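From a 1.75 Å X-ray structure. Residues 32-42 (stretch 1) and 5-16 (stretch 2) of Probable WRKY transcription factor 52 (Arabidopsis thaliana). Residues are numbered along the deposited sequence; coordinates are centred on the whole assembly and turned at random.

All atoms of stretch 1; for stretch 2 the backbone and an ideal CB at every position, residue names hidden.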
# COMPACT_ATOMS: atom_id res chain seq x y z
N GLY A 32 5.43 -8.62 15.44
CA GLY A 32 5.95 -9.85 15.99
C GLY A 32 5.06 -11.03 15.65
O GLY A 32 5.13 -12.09 16.28
N ILE A 33 4.25 -10.86 14.61
CA ILE A 33 3.31 -11.90 14.22
C ILE A 33 3.75 -12.56 12.92
O ILE A 33 3.67 -11.95 11.85
CB ILE A 33 1.89 -11.33 14.09
CG1 ILE A 33 1.39 -10.79 15.43
CG2 ILE A 33 0.93 -12.38 13.57
CD1 ILE A 33 0.10 -10.00 15.32
N ASN A 34 4.22 -13.80 13.02
CA ASN A 34 4.66 -14.53 11.84
C ASN A 34 3.50 -14.70 10.88
O ASN A 34 2.35 -14.90 11.30
CB ASN A 34 5.18 -15.90 12.25
CG ASN A 34 6.33 -15.81 13.21
OD1 ASN A 34 7.16 -14.91 13.12
ND2 ASN A 34 6.39 -16.75 14.15
N ASN A 35 3.78 -14.61 9.58
CA ASN A 35 2.70 -14.72 8.61
C ASN A 35 3.19 -15.19 7.25
O ASN A 35 4.39 -15.07 6.93
CB ASN A 35 1.90 -13.41 8.50
CG ASN A 35 2.69 -12.28 7.85
OD1 ASN A 35 2.59 -12.06 6.63
ND2 ASN A 35 3.48 -11.57 8.65
N VAL A 36 2.29 -15.76 6.47
CA VAL A 36 2.63 -16.17 5.11
C VAL A 36 1.49 -15.68 4.23
O VAL A 36 0.39 -15.40 4.72
CB VAL A 36 2.79 -17.69 4.97
CG1 VAL A 36 3.85 -18.21 5.93
CG2 VAL A 36 1.46 -18.38 5.24
N VAL A 37 1.76 -15.57 2.94
CA VAL A 37 0.74 -15.09 2.01
C VAL A 37 0.47 -16.18 0.98
O VAL A 37 1.40 -16.79 0.45
CB VAL A 37 1.18 -13.79 1.30
CG1 VAL A 37 0.15 -13.39 0.27
CG2 VAL A 37 1.35 -12.65 2.30
N VAL A 38 -0.81 -16.43 0.73
CA VAL A 38 -1.22 -17.36 -0.31
C VAL A 38 -2.04 -16.63 -1.37
O VAL A 38 -3.05 -15.99 -1.06
CB VAL A 38 -2.05 -18.51 0.26
CG1 VAL A 38 -2.63 -19.37 -0.86
CG2 VAL A 38 -1.20 -19.36 1.18
N ASP A 39 -1.57 -16.71 -2.61
CA ASP A 39 -2.23 -16.10 -3.76
C ASP A 39 -3.25 -17.11 -4.27
O ASP A 39 -2.88 -18.19 -4.72
CB ASP A 39 -1.15 -15.81 -4.83
CG ASP A 39 -1.71 -15.22 -6.13
OD1 ASP A 39 -2.94 -15.24 -6.34
OD2 ASP A 39 -0.89 -14.77 -6.96
N VAL A 40 -4.54 -16.77 -4.21
CA VAL A 40 -5.59 -17.74 -4.56
C VAL A 40 -5.71 -17.93 -6.07
O VAL A 40 -6.47 -18.78 -6.53
CB VAL A 40 -6.98 -17.34 -3.98
CG1 VAL A 40 -6.94 -17.26 -2.46
CG2 VAL A 40 -7.45 -16.02 -4.58
N ASP A 41 -4.96 -17.15 -6.84
CA ASP A 41 -5.03 -17.21 -8.30
C ASP A 41 -4.08 -18.24 -8.89
O ASP A 41 -4.01 -18.39 -10.11
CB ASP A 41 -4.75 -15.84 -8.91
CG ASP A 41 -5.90 -14.87 -8.75
OD1 ASP A 41 -7.06 -15.33 -8.77
OD2 ASP A 41 -5.65 -13.66 -8.61
N ILE A 42 -3.33 -18.93 -8.05
CA ILE A 42 -2.38 -19.92 -8.56
C ILE A 42 -3.10 -21.21 -8.99
O ILE A 42 -4.26 -21.43 -8.63
CB ILE A 42 -1.20 -20.18 -7.59
CG1 ILE A 42 -1.67 -20.41 -6.15
CG2 ILE A 42 -0.28 -18.98 -7.55
CD1 ILE A 42 -2.42 -21.66 -5.92
N UNK A 5 4.73 -21.68 17.77
CA UNK A 5 4.64 -20.38 17.10
C UNK A 5 3.41 -20.30 16.22
O UNK A 5 3.41 -20.80 15.09
CB UNK A 5 5.89 -20.12 16.26
N UNK A 6 2.36 -19.67 16.73
CA UNK A 6 1.16 -19.47 15.94
C UNK A 6 1.47 -18.45 14.84
O UNK A 6 2.28 -17.54 15.04
CB UNK A 6 -0.01 -19.01 16.82
N UNK A 7 0.84 -18.62 13.68
CA UNK A 7 1.07 -17.68 12.59
C UNK A 7 -0.22 -17.37 11.84
O UNK A 7 -1.22 -18.07 11.99
CB UNK A 7 2.12 -18.24 11.62
N UNK A 8 -0.17 -16.32 11.03
CA UNK A 8 -1.33 -15.87 10.28
C UNK A 8 -1.15 -16.22 8.82
O UNK A 8 -0.05 -16.11 8.28
CB UNK A 8 -1.55 -14.37 10.45
N UNK A 9 -2.22 -16.67 8.17
CA UNK A 9 -2.15 -16.85 6.72
C UNK A 9 -3.03 -15.82 6.04
O UNK A 9 -4.23 -15.79 6.29
CB UNK A 9 -2.57 -18.26 6.32
N UNK A 10 -2.44 -15.00 5.19
CA UNK A 10 -3.22 -14.03 4.42
C UNK A 10 -3.46 -14.58 3.03
O UNK A 10 -2.50 -14.90 2.33
CB UNK A 10 -2.51 -12.68 4.35
N UNK A 11 -4.72 -14.71 2.63
CA UNK A 11 -5.04 -15.14 1.26
C UNK A 11 -5.54 -13.94 0.47
O UNK A 11 -6.22 -13.08 1.03
CB UNK A 11 -6.08 -16.26 1.26
N UNK A 12 -5.19 -13.88 -0.81
CA UNK A 12 -5.57 -12.74 -1.65
C UNK A 12 -5.50 -13.09 -3.12
O UNK A 12 -5.01 -14.16 -3.49
CB UNK A 12 -4.67 -11.54 -1.36
N UNK A 13 -6.00 -12.18 -3.97
CA UNK A 13 -5.84 -12.34 -5.41
C UNK A 13 -4.53 -11.69 -5.84
O UNK A 13 -3.95 -10.90 -5.10
CB UNK A 13 -7.02 -11.73 -6.17
N UNK A 14 -4.05 -12.03 -7.04
CA UNK A 14 -2.71 -11.60 -7.44
C UNK A 14 -2.59 -10.09 -7.56
O UNK A 14 -1.53 -9.52 -7.28
CB UNK A 14 -2.33 -12.25 -8.77
N UNK A 15 -3.69 -9.43 -7.93
CA UNK A 15 -3.70 -7.98 -8.12
C UNK A 15 -3.27 -7.15 -6.91
O UNK A 15 -2.75 -6.04 -7.07
CB UNK A 15 -5.11 -7.55 -8.53
N UNK A 16 -3.47 -7.67 -5.70
CA UNK A 16 -3.06 -6.92 -4.51
C UNK A 16 -1.93 -7.58 -3.74
O UNK A 16 -1.51 -7.07 -2.70
CB UNK A 16 -4.26 -6.73 -3.58

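The two stretches run parallel, and their backbones, laddered from Asn 34 to Val 40, fix which face each of positions 8 to 12 serves before any side chain is chosen.

Position 5 points its CB toward stretch 1, 4.0 Å from Asn 34 ND2. Any polar residue would suit; Glu 5 is deposited, poorly ordered. At position 6 the CB meets nothing, so choice is free; Glu 6 leads its end away, while its backbone O takes a water that also accepts from Asn 34 N.

Position 7 points sideways, its CB 3.4 Å from Asn 34 O, near the face bearing Val 36. A large apolar group could reach that valine. Phe 7 does, CE2 lying 4.2 Å from Val 36 CG2.

Position 8 shares a face with Asn 35 and Val 37, its CB 4.5 Å from Ile 33 CG2. A branched aliphatic would suit; Val 8 sets CG2 3.5 Å from Ile 33 CG2. Its N donates to Asn 34 O (2.9 Å), and its O accepts from Val 36 N (3.0 Å).

On the other face, position 9 has its CB 4.2 Å from Val 36 CG2. Ala, Cys or Val would be plausible. Cys 9 places SG 4.0 Å from Val 36 CG2 and 3.7 Å from Val 38 CG2, touching both valines with one atom.

Position 10 returns to the face of Val 37, whose CG2 is 4.4 Å from the CB; Ile, Val or Leu would fit. Ile 10 reaches Val 37 CG2 with CD1 (4.2 Å).

At position 11 the CB sits 3.9 Å from Val 40 CG1, where a small residue is a reasonable guess. Ser 11 turns its hydroxyl off this contact.

Position 12 has looser surroundings, the CB 5.4 Å from Val 37 CG1. A medium apolar group could close the gap: Cys 12 brings SG to 4.1 Å from that CG1. Its O accepts from Val 40 N at 2.7 Å, ending the ladder.

The CB of position 13 has Asp 41 OD2 at 3.4 Å and Val 40 CG2 at 4.6 Å; an aliphatic could pack on the valine, and Val 13 sets CG1 3.9 Å from Val 40 CG2.

Position 14 offers its N to Asp 41 OD2 (2.8 Å). With two aspartates near the CB, a neutral or basic residue seems likelier, yet Glu 14 is deposited, OE2 4.1 Å from Asp 41 OD2.

At positions 15 and 16 stretch 1 offers the CB nothing, so many residues would suit. Glu 15 nevertheless brings OE1 3.2 Å from Asp 41 OD2, like charges without a hydrogen bond; Val 16 makes no contact.

Stretch 2 5-16: EEFVCISCVEEV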
# COMPACT_ATOMS: atom_id res chain seq x y z
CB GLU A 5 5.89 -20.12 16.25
CG GLU A 5 7.02 -19.44 16.99
CD GLU A 5 8.38 -19.90 16.50
OE1 GLU A 5 8.46 -20.47 15.39
OE2 GLU A 5 9.38 -19.70 17.23
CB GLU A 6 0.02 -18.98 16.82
CG GLU A 6 -1.33 -19.60 16.48
CD GLU A 6 -1.40 -21.08 16.78
OE1 GLU A 6 -0.93 -21.48 17.86
OE2 GLU A 6 -1.92 -21.84 15.94
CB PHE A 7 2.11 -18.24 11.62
CG PHE A 7 1.64 -19.43 10.84
CD1 PHE A 7 1.78 -20.71 11.35
CD2 PHE A 7 1.07 -19.27 9.58
CE1 PHE A 7 1.35 -21.82 10.63
CE2 PHE A 7 0.65 -20.36 8.85
CZ PHE A 7 0.78 -21.64 9.38
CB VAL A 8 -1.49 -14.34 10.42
CG1 VAL A 8 -2.60 -13.82 9.51
CG2 VAL A 8 -1.74 -13.96 11.87
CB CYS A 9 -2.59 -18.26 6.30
SG CYS A 9 -2.52 -18.52 4.51
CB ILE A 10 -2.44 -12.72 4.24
CG1 ILE A 10 -2.06 -12.13 5.59
CG2 ILE A 10 -3.29 -11.73 3.40
CD1 ILE A 10 -0.94 -11.09 5.48
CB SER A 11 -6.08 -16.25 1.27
OG SER A 11 -7.17 -15.90 2.12
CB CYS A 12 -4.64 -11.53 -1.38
SG CYS A 12 -2.90 -11.80 -1.87
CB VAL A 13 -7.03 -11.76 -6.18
CG1 VAL A 13 -8.32 -12.45 -5.77
CG2 VAL A 13 -7.13 -10.26 -5.93
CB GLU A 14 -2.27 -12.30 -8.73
CG GLU A 14 -3.08 -11.92 -9.95
CD GLU A 14 -2.86 -12.87 -11.11
OE1 GLU A 14 -1.87 -13.64 -11.07
OE2 GLU A 14 -3.68 -12.85 -12.06
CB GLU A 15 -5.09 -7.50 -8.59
CG GLU A 15 -5.64 -8.21 -9.83
CD GLU A 15 -6.40 -9.50 -9.51
OE1 GLU A 15 -5.75 -10.53 -9.25
OE2 GLU A 15 -7.65 -9.48 -9.53
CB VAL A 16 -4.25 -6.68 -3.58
CG1 VAL A 16 -5.31 -5.85 -4.29
CG2 VAL A 16 -4.84 -8.03 -3.13
O HOH W 1 3.89 -15.39 15.33
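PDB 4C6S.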